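Local coordinates for protein farnesyltransferase, putative (PDB 3WCA) that probably catalyses the magnesium-dependent condensation of two farnesyl diphosphate molecules, with reduction by NADPH or NADH, to give squalene, the first step from farnesyl diphosphate toward lanosterol, at residues D50-D55 with K126-V131; E211-V216 with D233-K238; L67-D72 with S100-G105. The protein carries 1 engineered substitution. All blocks are in the same frame, centred on the assembly; numbering follows the deposited sequence.

Interaction 1: residues D50-D55 with K126-V131; sequences DEEMRD and KAYQDV
Tyr128 reaches from the first turn of helix 126-147 toward the first turn of helix 51-72, and its phenol meets the carboxylate of Glu52. Tyr128 has 66 Å² covered by the other segment and Glu52 35 Å², together about four fifths of the 123 Å² buried in all, so this pair carries the contact. The hydroxyl OH of Tyr128 donates to OE2 of Glu52 over 3.4 Å, a weak bond by its length. OE2 lies at the edge of the ring and near its plane, 4.1 Å from CE2 of Tyr128, while the carboxylate plane is turned 67° from that of the ring. The two side chains cross at about a right angle. Glu52 gets its acid group to the phenol by an extended chain, with CG anti to the backbone N (chi1 -177°) and CD carried straight on beyond it. Met53 adds 22 Å² of covered surface, although its CB points away and its side chain stays 4.9 Å from segment 126-131. The tyrosine is buried and the glutamate exposed, which places the weak bond where the packed interior gives way to solvent. Helix 154-179 packs against both segments: Leu175 and Ser179 touch Tyr128, and Ser179 also meets Met53, so both helix starts rest on this third helix in an all-helical fold.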
loop_
_atom_site.group_PDB
_atom_site.type_symbol
_atom_site.label_atom_id
_atom_site.label_comp_id
_atom_site.label_asym_id
_atom_site.label_seq_id
_atom_site.Cartn_x
_atom_site.Cartn_y
_atom_site.Cartn_z
ATOM N N ASP A 50 -1.502 11.108 16.849
ATOM C CA ASP A 50 -1.159 12.208 17.745
ATOM C C ASP A 50 0.065 12.910 17.157
ATOM O O ASP A 50 0.901 12.282 16.506
ATOM C CB ASP A 50 -0.836 11.686 19.151
ATOM C CG ASP A 50 -2.066 11.197 19.892
ATOM O OD1 ASP A 50 -2.896 10.509 19.274
ATOM O OD2 ASP A 50 -2.199 11.490 21.100
ATOM N N GLU A 51 0.158 14.210 17.400
ATOM C CA GLU A 51 1.241 15.035 16.888
ATOM C C GLU A 51 2.653 14.423 16.821
ATOM O O GLU A 51 3.277 14.441 15.761
ATOM C CB GLU A 51 1.257 16.351 17.674
ATOM C CG GLU A 51 2.396 17.309 17.347
ATOM C CD GLU A 51 2.022 18.757 17.621
ATOM O OE1 GLU A 51 1.386 19.379 16.743
ATOM O OE2 GLU A 51 2.346 19.266 18.714
ATOM N N GLU A 52 3.160 13.874 17.918
ATOM C CA GLU A 52 4.516 13.314 17.897
ATOM C C GLU A 52 4.714 12.149 16.925
ATOM O O GLU A 52 5.691 12.100 16.171
ATOM C CB GLU A 52 4.937 12.871 19.298
ATOM C CG GLU A 52 6.368 12.359 19.336
ATOM C CD GLU A 52 6.851 12.052 20.740
ATOM O OE1 GLU A 52 6.908 12.993 21.566
ATOM O OE2 GLU A 52 7.174 10.869 21.011
ATOM N N MET A 53 3.793 11.200 16.971
ATOM C CA MET A 53 3.833 10.033 16.104
ATOM C C MET A 53 3.576 10.505 14.681
ATOM O O MET A 53 4.193 10.030 13.729
ATOM C CB MET A 53 2.732 9.051 16.526
ATOM C CG MET A 53 2.553 7.838 15.629
ATOM S SD MET A 53 3.818 6.604 15.905
ATOM C CE MET A 53 2.973 5.540 17.080
ATOM N N ARG A 54 2.669 11.465 14.556
ATOM C CA ARG A 54 2.272 11.995 13.269
ATOM C C ARG A 54 3.410 12.637 12.501
ATOM O O ARG A 54 3.508 12.477 11.279
ATOM C CB ARG A 54 1.129 12.992 13.455
ATOM C CG ARG A 54 0.305 13.200 12.211
ATOM C CD ARG A 54 -1.058 13.749 12.562
ATOM N NE ARG A 54 -1.011 15.169 12.857
ATOM C CZ ARG A 54 -1.806 15.780 13.729
ATOM N NH1 ARG A 54 -2.715 15.098 14.407
ATOM N NH2 ARG A 54 -1.684 17.084 13.922
ATOM N N ASP A 55 4.262 13.373 13.211
ATOM C CA ASP A 55 5.398 14.027 12.572
ATOM C C ASP A 55 6.343 12.965 12.039
ATOM O O ASP A 55 6.811 13.057 10.912
ATOM C CB ASP A 55 6.164 14.920 13.560
ATOM C CG ASP A 55 5.348 16.112 14.033
ATOM O OD1 ASP A 55 4.585 16.678 13.221
ATOM O OD2 ASP A 55 5.487 16.491 15.217
ATOM N N LYS A 126 15.970 9.861 18.210
ATOM C CA LYS A 126 17.001 8.991 17.662
ATOM C C LYS A 126 16.397 7.704 17.110
ATOM O O LYS A 126 16.717 7.293 15.995
ATOM C CB LYS A 126 18.025 8.660 18.754
ATOM C CG LYS A 126 18.954 7.491 18.443
ATOM C CD LYS A 126 19.998 7.853 17.397
ATOM C CE LYS A 126 20.975 6.699 17.198
ATOM N NZ LYS A 126 21.603 6.291 18.488
ATOM N N ALA A 127 15.524 7.077 17.895
ATOM C CA ALA A 127 14.881 5.829 17.495
ATOM C C ALA A 127 13.991 5.952 16.243
ATOM O O ALA A 127 13.916 5.015 15.449
ATOM C CB ALA A 127 14.082 5.258 18.664
ATOM N N TYR A 128 13.321 7.091 16.063
ATOM C CA TYR A 128 12.472 7.282 14.886
ATOM C C TYR A 128 13.332 7.432 13.638
ATOM O O TYR A 128 12.979 6.925 12.571
ATOM C CB TYR A 128 11.596 8.534 15.004
ATOM C CG TYR A 128 10.499 8.464 16.032
ATOM C CD1 TYR A 128 9.888 7.255 16.356
ATOM C CD2 TYR A 128 10.047 9.621 16.665
ATOM C CE1 TYR A 128 8.853 7.199 17.289
ATOM C CE2 TYR A 128 9.013 9.576 17.593
ATOM C CZ TYR A 128 8.422 8.363 17.901
ATOM O OH TYR A 128 7.395 8.324 18.810
ATOM N N GLN A 129 14.448 8.147 13.776
ATOM C CA GLN A 129 15.363 8.373 12.663
ATOM C C GLN A 129 15.909 7.061 12.132
ATOM O O GLN A 129 15.989 6.872 10.929
ATOM C CB GLN A 129 16.547 9.246 13.089
ATOM C CG GLN A 129 16.192 10.637 13.601
ATOM C CD GLN A 129 17.427 11.423 14.021
ATOM O OE1 GLN A 129 18.362 10.862 14.593
ATOM N NE2 GLN A 129 17.430 12.722 13.752
ATOM N N ASP A 130 16.275 6.156 13.036
ATOM C CA ASP A 130 16.853 4.867 12.651
ATOM C C ASP A 130 15.884 3.932 11.929
ATOM O O ASP A 130 16.276 3.216 10.999
ATOM C CB ASP A 130 17.433 4.151 13.884
ATOM C CG ASP A 130 18.622 4.894 14.500
ATOM O OD1 ASP A 130 19.099 5.889 13.902
ATOM O OD2 ASP A 130 19.078 4.469 15.585
ATOM N N VAL A 131 14.630 3.922 12.365
ATOM C CA VAL A 131 13.631 3.077 11.731
ATOM C C VAL A 131 13.474 3.554 10.288
ATOM O O VAL A 131 13.547 2.764 9.338
ATOM C CB VAL A 131 12.285 3.173 12.485
ATOM C CG1 VAL A 131 11.170 2.519 11.683
ATOM C CG2 VAL A 131 12.420 2.495 13.849
#

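Interaction 2: residues E211-V216 with D233-K238; sequences EDICEV and DLHAFK
An Asx turn opens the short 3-10 segment 234-238, and the face of His235, whose backbone N closes that turn, receives Ile213, the last residue of helix 209-213. OD1 of Asp233 accepts from the backbone N of His235 at 3.1 Å; the donor stands well above the carboxylate plane, and the N-H...O angle is 135°, so the bond is bent. Ile213, with 101 Å² covered, supplies half of the 202 Å² buried between the segments. CD1 of Ile213 sits 3.8 Å from the centroid of the His235 ring and 11° off its normal, the geometry of a CH-pi contact over the face. CG1 follows across the same face, coming 3.7 Å from NE2 of His235. This reach depends on the isoleucine torsions, with CG1 anti to the backbone N (chi1 -159°) and CD1 carried onward in an extended chain. The other branch faces Lys238: CG2 of Ile213 touches CD of Lys238 at 3.7 Å, against the aliphatic part of a chain that bends at chi3. Leu234 closes the apolar patch more loosely, its CG lying 4.4 Å from CD1 of Ile213. Nearby, Phe209 packs on Leu234 and Phe237, and Tyr210 touches Lys238. Attraction across the contact is therefore dispersive: the histidine offers its pi face and the lysine its methylenes, while the Asx bond from His235 N to Asp233 OD1 lies within segment 233-238.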
loop_
_atom_site.group_PDB
_atom_site.type_symbol
_atom_site.label_atom_id
_atom_site.label_comp_id
_atom_site.label_asym_id
_atom_site.label_seq_id
_atom_site.Cartn_x
_atom_site.Cartn_y
_atom_site.Cartn_z
ATOM N N GLU A 211 -5.408 1.731 -15.760
ATOM C CA GLU A 211 -4.642 2.964 -15.691
ATOM C C GLU A 211 -3.151 2.672 -15.830
ATOM O O GLU A 211 -2.429 3.400 -16.501
ATOM C CB GLU A 211 -4.912 3.652 -14.352
ATOM C CG GLU A 211 -4.112 4.916 -14.106
ATOM C CD GLU A 211 -4.361 5.468 -12.719
ATOM O OE1 GLU A 211 -5.545 5.641 -12.355
ATOM O OE2 GLU A 211 -3.378 5.727 -11.994
ATOM N N ASP A 212 -2.692 1.601 -15.197
ATOM C CA ASP A 212 -1.280 1.253 -15.268
ATOM C C ASP A 212 -0.834 0.747 -16.637
ATOM O O ASP A 212 0.225 1.146 -17.140
ATOM C CB ASP A 212 -0.930 0.205 -14.205
ATOM C CG ASP A 212 -1.011 0.758 -12.778
ATOM O OD1 ASP A 212 -0.854 1.982 -12.606
ATOM O OD2 ASP A 212 -1.212 -0.032 -11.832
ATOM N N ILE A 213 -1.643 -0.122 -17.245
ATOM C CA ILE A 213 -1.298 -0.699 -18.541
ATOM C C ILE A 213 -1.442 0.309 -19.684
ATOM O O ILE A 213 -0.888 0.111 -20.768
ATOM C CB ILE A 213 -2.169 -1.946 -18.840
ATOM C CG1 ILE A 213 -1.490 -2.817 -19.895
ATOM C CG2 ILE A 213 -3.551 -1.525 -19.343
ATOM C CD1 ILE A 213 -2.079 -4.214 -19.985
ATOM N N CYS A 214 -2.178 1.387 -19.422
ATOM C CA CYS A 214 -2.415 2.435 -20.411
ATOM C C CYS A 214 -1.362 3.534 -20.404
ATOM O O CYS A 214 -1.507 4.528 -21.115
ATOM C CB CYS A 214 -3.782 3.086 -20.190
ATOM S SG CYS A 214 -5.192 2.199 -20.871
ATOM N N GLU A 215 -0.311 3.378 -19.610
ATOM C CA GLU A 215 0.719 4.405 -19.573
ATOM C C GLU A 215 1.862 4.119 -20.528
ATOM O O GLU A 215 1.971 3.018 -21.078
ATOM C CB GLU A 215 1.229 4.594 -18.146
ATOM C CG GLU A 215 0.228 5.356 -17.289
ATOM C CD GLU A 215 0.735 5.651 -15.901
ATOM O OE1 GLU A 215 0.022 6.351 -15.146
ATOM O OE2 GLU A 215 1.839 5.183 -15.558
ATOM N N VAL A 216 2.704 5.128 -20.736
ATOM C CA VAL A 216 3.838 5.019 -21.648
ATOM C C VAL A 216 5.162 5.222 -20.925
ATOM O O VAL A 216 5.474 6.332 -20.495
ATOM C CB VAL A 216 3.748 6.082 -22.768
ATOM C CG1 VAL A 216 4.721 5.745 -23.890
ATOM C CG2 VAL A 216 2.319 6.181 -23.282
ATOM N N ASP A 233 -1.162 -12.468 -23.831
ATOM C CA ASP A 233 -0.921 -11.031 -23.897
ATOM C C ASP A 233 -1.839 -10.306 -22.920
ATOM O O ASP A 233 -3.046 -10.226 -23.126
ATOM C CB ASP A 233 -1.155 -10.499 -25.316
ATOM C CG ASP A 233 -1.079 -8.978 -25.387
ATOM O OD1 ASP A 233 -0.368 -8.384 -24.550
ATOM O OD2 ASP A 233 -1.723 -8.375 -26.277
ATOM N N LEU A 234 -1.245 -9.783 -21.858
ATOM C CA LEU A 234 -1.963 -9.063 -20.818
ATOM C C LEU A 234 -2.804 -7.943 -21.424
ATOM O O LEU A 234 -3.948 -7.714 -21.009
ATOM C CB LEU A 234 -0.948 -8.497 -19.821
ATOM C CG LEU A 234 -1.366 -8.224 -18.384
ATOM C CD1 LEU A 234 -2.075 -9.430 -17.792
ATOM C CD2 LEU A 234 -0.117 -7.889 -17.578
ATOM N N HIS A 235 -2.239 -7.254 -22.412
ATOM C CA HIS A 235 -2.937 -6.166 -23.086
ATOM C C HIS A 235 -4.260 -6.602 -23.728
ATOM O O HIS A 235 -5.063 -5.763 -24.140
ATOM C CB HIS A 235 -2.040 -5.548 -24.164
ATOM C CG HIS A 235 -0.946 -4.678 -23.627
ATOM N ND1 HIS A 235 0.114 -5.174 -22.898
ATOM C CD2 HIS A 235 -0.737 -3.344 -23.734
ATOM C CE1 HIS A 235 0.931 -4.184 -22.582
ATOM N NE2 HIS A 235 0.437 -3.064 -23.078
ATOM N N ALA A 236 -4.491 -7.909 -23.815
ATOM C CA ALA A 236 -5.723 -8.414 -24.419
ATOM C C ALA A 236 -6.941 -8.130 -23.545
ATOM O O ALA A 236 -8.065 -8.049 -24.041
ATOM C CB ALA A 236 -5.604 -9.917 -24.677
ATOM N N PHE A 237 -6.711 -7.981 -22.245
ATOM C CA PHE A 237 -7.791 -7.711 -21.296
ATOM C C PHE A 237 -8.459 -6.362 -21.527
ATOM O O PHE A 237 -9.493 -6.060 -20.932
ATOM C CB PHE A 237 -7.266 -7.777 -19.857
ATOM C CG PHE A 237 -6.837 -9.157 -19.427
ATOM C CD1 PHE A 237 -7.195 -10.283 -20.172
ATOM C CD2 PHE A 237 -6.111 -9.336 -18.256
ATOM C CE1 PHE A 237 -6.833 -11.563 -19.753
ATOM C CE2 PHE A 237 -5.747 -10.607 -17.832
ATOM C CZ PHE A 237 -6.111 -11.726 -18.583
ATOM N N LYS A 238 -7.880 -5.549 -22.399
ATOM C CA LYS A 238 -8.461 -4.243 -22.669
ATOM C C LYS A 238 -9.607 -4.332 -23.680
ATOM O O LYS A 238 -10.412 -3.402 -23.807
ATOM C CB LYS A 238 -7.369 -3.291 -23.174
ATOM C CG LYS A 238 -6.285 -3.000 -22.135
ATOM C CD LYS A 238 -5.255 -1.993 -22.633
ATOM C CE LYS A 238 -4.316 -2.598 -23.668
ATOM N NZ LYS A 238 -3.280 -1.621 -24.118
#

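Interaction 3: residues L67-D72 with S100-G105; sequences LDTVED and SGVGVG
Val102 and Gly103 pack against helix 51-72 near its C-terminal end, where Thr69 and Val70 receive them. These two are the middle residues of Asp68-Thr69-Val70-Glu71-Asp72, the first aspartate-rich DXXED motif of squalene and phytoene synthases. The apolar contacts centre on one methyl: CG1 of Val102 lies 3.9 Å from the carbonyl O of Thr69 and 4.1 Å from CA of Val70, so it rests on the helix backbone. CG2 of Val70 flanks it at 4.4 Å. Val102 presents this branch because CG1 stands anti to the backbone N (chi1 -175°).

The closest approach pairs a side chain with main chain: CG2 of Thr69 is 3.7 Å from CA of Gly103. The methyl can lie this close over the backbone because Gly103, with its positive phi of 90°, has no side chain.

Polar bonds lead to neighbours of the two segments. OG1 of Thr69 is hydrogen-bonded to the backbone O of Arg65, and N of Gly103 to the carboxylate of Asp73. Asp68, Glu71 and Asp72 bind magnesium in this structure, and Asp72 also forms a salt bridge with Arg219.

The motif thus divides its chemistry: acidic side chains serve the metal, while the methyls of Thr69 and Val70 meet the loop through buried van der Waals packing, with the Thr69 side chain about 9 Å from the magnesium ion.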
loop_
_atom_site.group_PDB
_atom_site.type_symbol
_atom_site.label_atom_id
_atom_site.label_comp_id
_atom_site.label_asym_id
_atom_site.label_seq_id
_atom_site.Cartn_x
_atom_site.Cartn_y
_atom_site.Cartn_z
ATOM N N LEU A 67 11.692 8.346 -2.806
ATOM C CA LEU A 67 12.224 7.156 -3.479
ATOM C C LEU A 67 11.319 6.758 -4.630
ATOM O O LEU A 67 11.780 6.497 -5.753
ATOM C CB LEU A 67 12.295 5.952 -2.537
ATOM C CG LEU A 67 13.316 5.921 -1.410
ATOM C CD1 LEU A 67 13.196 4.592 -0.667
ATOM C CD2 LEU A 67 14.704 6.104 -1.989
ATOM N N ASP A 68 10.026 6.684 -4.332
ATOM C CA ASP A 68 9.045 6.292 -5.324
ATOM C C ASP A 68 9.111 7.190 -6.548
ATOM O O ASP A 68 8.985 6.725 -7.679
ATOM C CB ASP A 68 7.639 6.342 -4.730
ATOM C CG ASP A 68 6.597 5.860 -5.700
ATOM O OD1 ASP A 68 6.602 4.652 -6.012
ATOM O OD2 ASP A 68 5.788 6.689 -6.165
ATOM N N THR A 69 9.308 8.481 -6.314
ATOM C CA THR A 69 9.381 9.449 -7.394
ATOM C C THR A 69 10.565 9.161 -8.328
ATOM O O THR A 69 10.468 9.353 -9.542
ATOM C CB THR A 69 9.471 10.880 -6.824
ATOM O OG1 THR A 69 8.268 11.168 -6.103
ATOM C CG2 THR A 69 9.634 11.899 -7.929
ATOM N N VAL A 70 11.679 8.697 -7.768
ATOM C CA VAL A 70 12.835 8.371 -8.599
ATOM C C VAL A 70 12.555 7.068 -9.367
ATOM O O VAL A 70 12.781 6.982 -10.575
ATOM C CB VAL A 70 14.116 8.203 -7.747
ATOM C CG1 VAL A 70 15.274 7.737 -8.629
ATOM C CG2 VAL A 70 14.469 9.521 -7.077
ATOM N N GLU A 71 12.043 6.066 -8.665
ATOM C CA GLU A 71 11.740 4.785 -9.283
ATOM C C GLU A 71 10.730 4.887 -10.425
ATOM O O GLU A 71 10.857 4.185 -11.435
ATOM C CB GLU A 71 11.206 3.806 -8.235
ATOM C CG GLU A 71 10.659 2.511 -8.823
ATOM C CD GLU A 71 9.789 1.742 -7.845
ATOM O OE1 GLU A 71 8.964 2.378 -7.157
ATOM O OE2 GLU A 71 9.917 0.501 -7.776
ATOM N N ASP A 72 9.736 5.761 -10.272
ATOM C CA ASP A 72 8.691 5.905 -11.284
ATOM C C ASP A 72 8.944 6.851 -12.450
ATOM O O ASP A 72 8.202 6.822 -13.430
ATOM C CB ASP A 72 7.359 6.280 -10.616
ATOM C CG ASP A 72 6.808 5.157 -9.750
ATOM O OD1 ASP A 72 6.903 3.985 -10.173
ATOM O OD2 ASP A 72 6.275 5.442 -8.655
ATOM N N SER A 100 17.181 18.040 -8.582
ATOM C CA SER A 100 16.502 18.980 -9.471
ATOM C C SER A 100 15.711 18.531 -10.696
ATOM O O SER A 100 14.685 19.136 -11.003
ATOM C CB SER A 100 17.496 20.053 -9.922
ATOM O OG SER A 100 17.926 20.840 -8.826
ATOM N N GLY A 101 16.154 17.499 -11.407
ATOM C CA GLY A 101 15.412 17.109 -12.601
ATOM C C GLY A 101 14.664 15.788 -12.580
ATOM O O GLY A 101 14.759 14.995 -13.518
ATOM N N VAL A 102 13.890 15.552 -11.531
ATOM C CA VAL A 102 13.168 14.298 -11.434
ATOM C C VAL A 102 11.740 14.464 -10.931
ATOM O O VAL A 102 11.477 15.248 -10.021
ATOM C CB VAL A 102 13.925 13.332 -10.506
ATOM C CG1 VAL A 102 13.251 11.976 -10.495
ATOM C CG2 VAL A 102 15.375 13.218 -10.959
ATOM N N GLY A 103 10.822 13.726 -11.547
ATOM C CA GLY A 103 9.428 13.769 -11.148
ATOM C C GLY A 103 8.544 14.801 -11.825
ATOM O O GLY A 103 9.019 15.705 -12.513
ATOM N N VAL A 104 7.242 14.653 -11.613
ATOM C CA VAL A 104 6.247 15.558 -12.172
ATOM C C VAL A 104 5.460 16.241 -11.049
ATOM O O VAL A 104 5.286 15.676 -9.971
ATOM C CB VAL A 104 5.250 14.793 -13.085
ATOM C CG1 VAL A 104 4.510 13.731 -12.281
ATOM C CG2 VAL A 104 4.263 15.763 -13.714
ATOM N N GLY A 105 4.998 17.462 -11.305
ATOM C CA GLY A 105 4.219 18.186 -10.318
ATOM C C GLY A 105 4.865 18.347 -8.957
ATOM O O GLY A 105 6.071 18.548 -8.855
#

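How the interactions relate
Interactions 1 and 3 share helix 51-72, one using its start and the other its metal-binding end, with centres 25 Å apart; along the chain, interaction 3 is nested within the loop that interaction 1 closes. Interaction 2 follows later in sequence and lies across the chain's centre from interaction 1, 40 Å between centres. Interaction 3 is the buried one, whereas the others are partly buried. Chemistry varies accordingly: a weak polar bond at the solvent boundary in interaction 1, a CH-pi and aliphatic patch in interaction 2, and methyl-to-backbone packing in interaction 3. Arg219 links the surroundings of interactions 2 and 3, through its backbone to Asp212 and through its guanidinium to the carboxylate of Asp72.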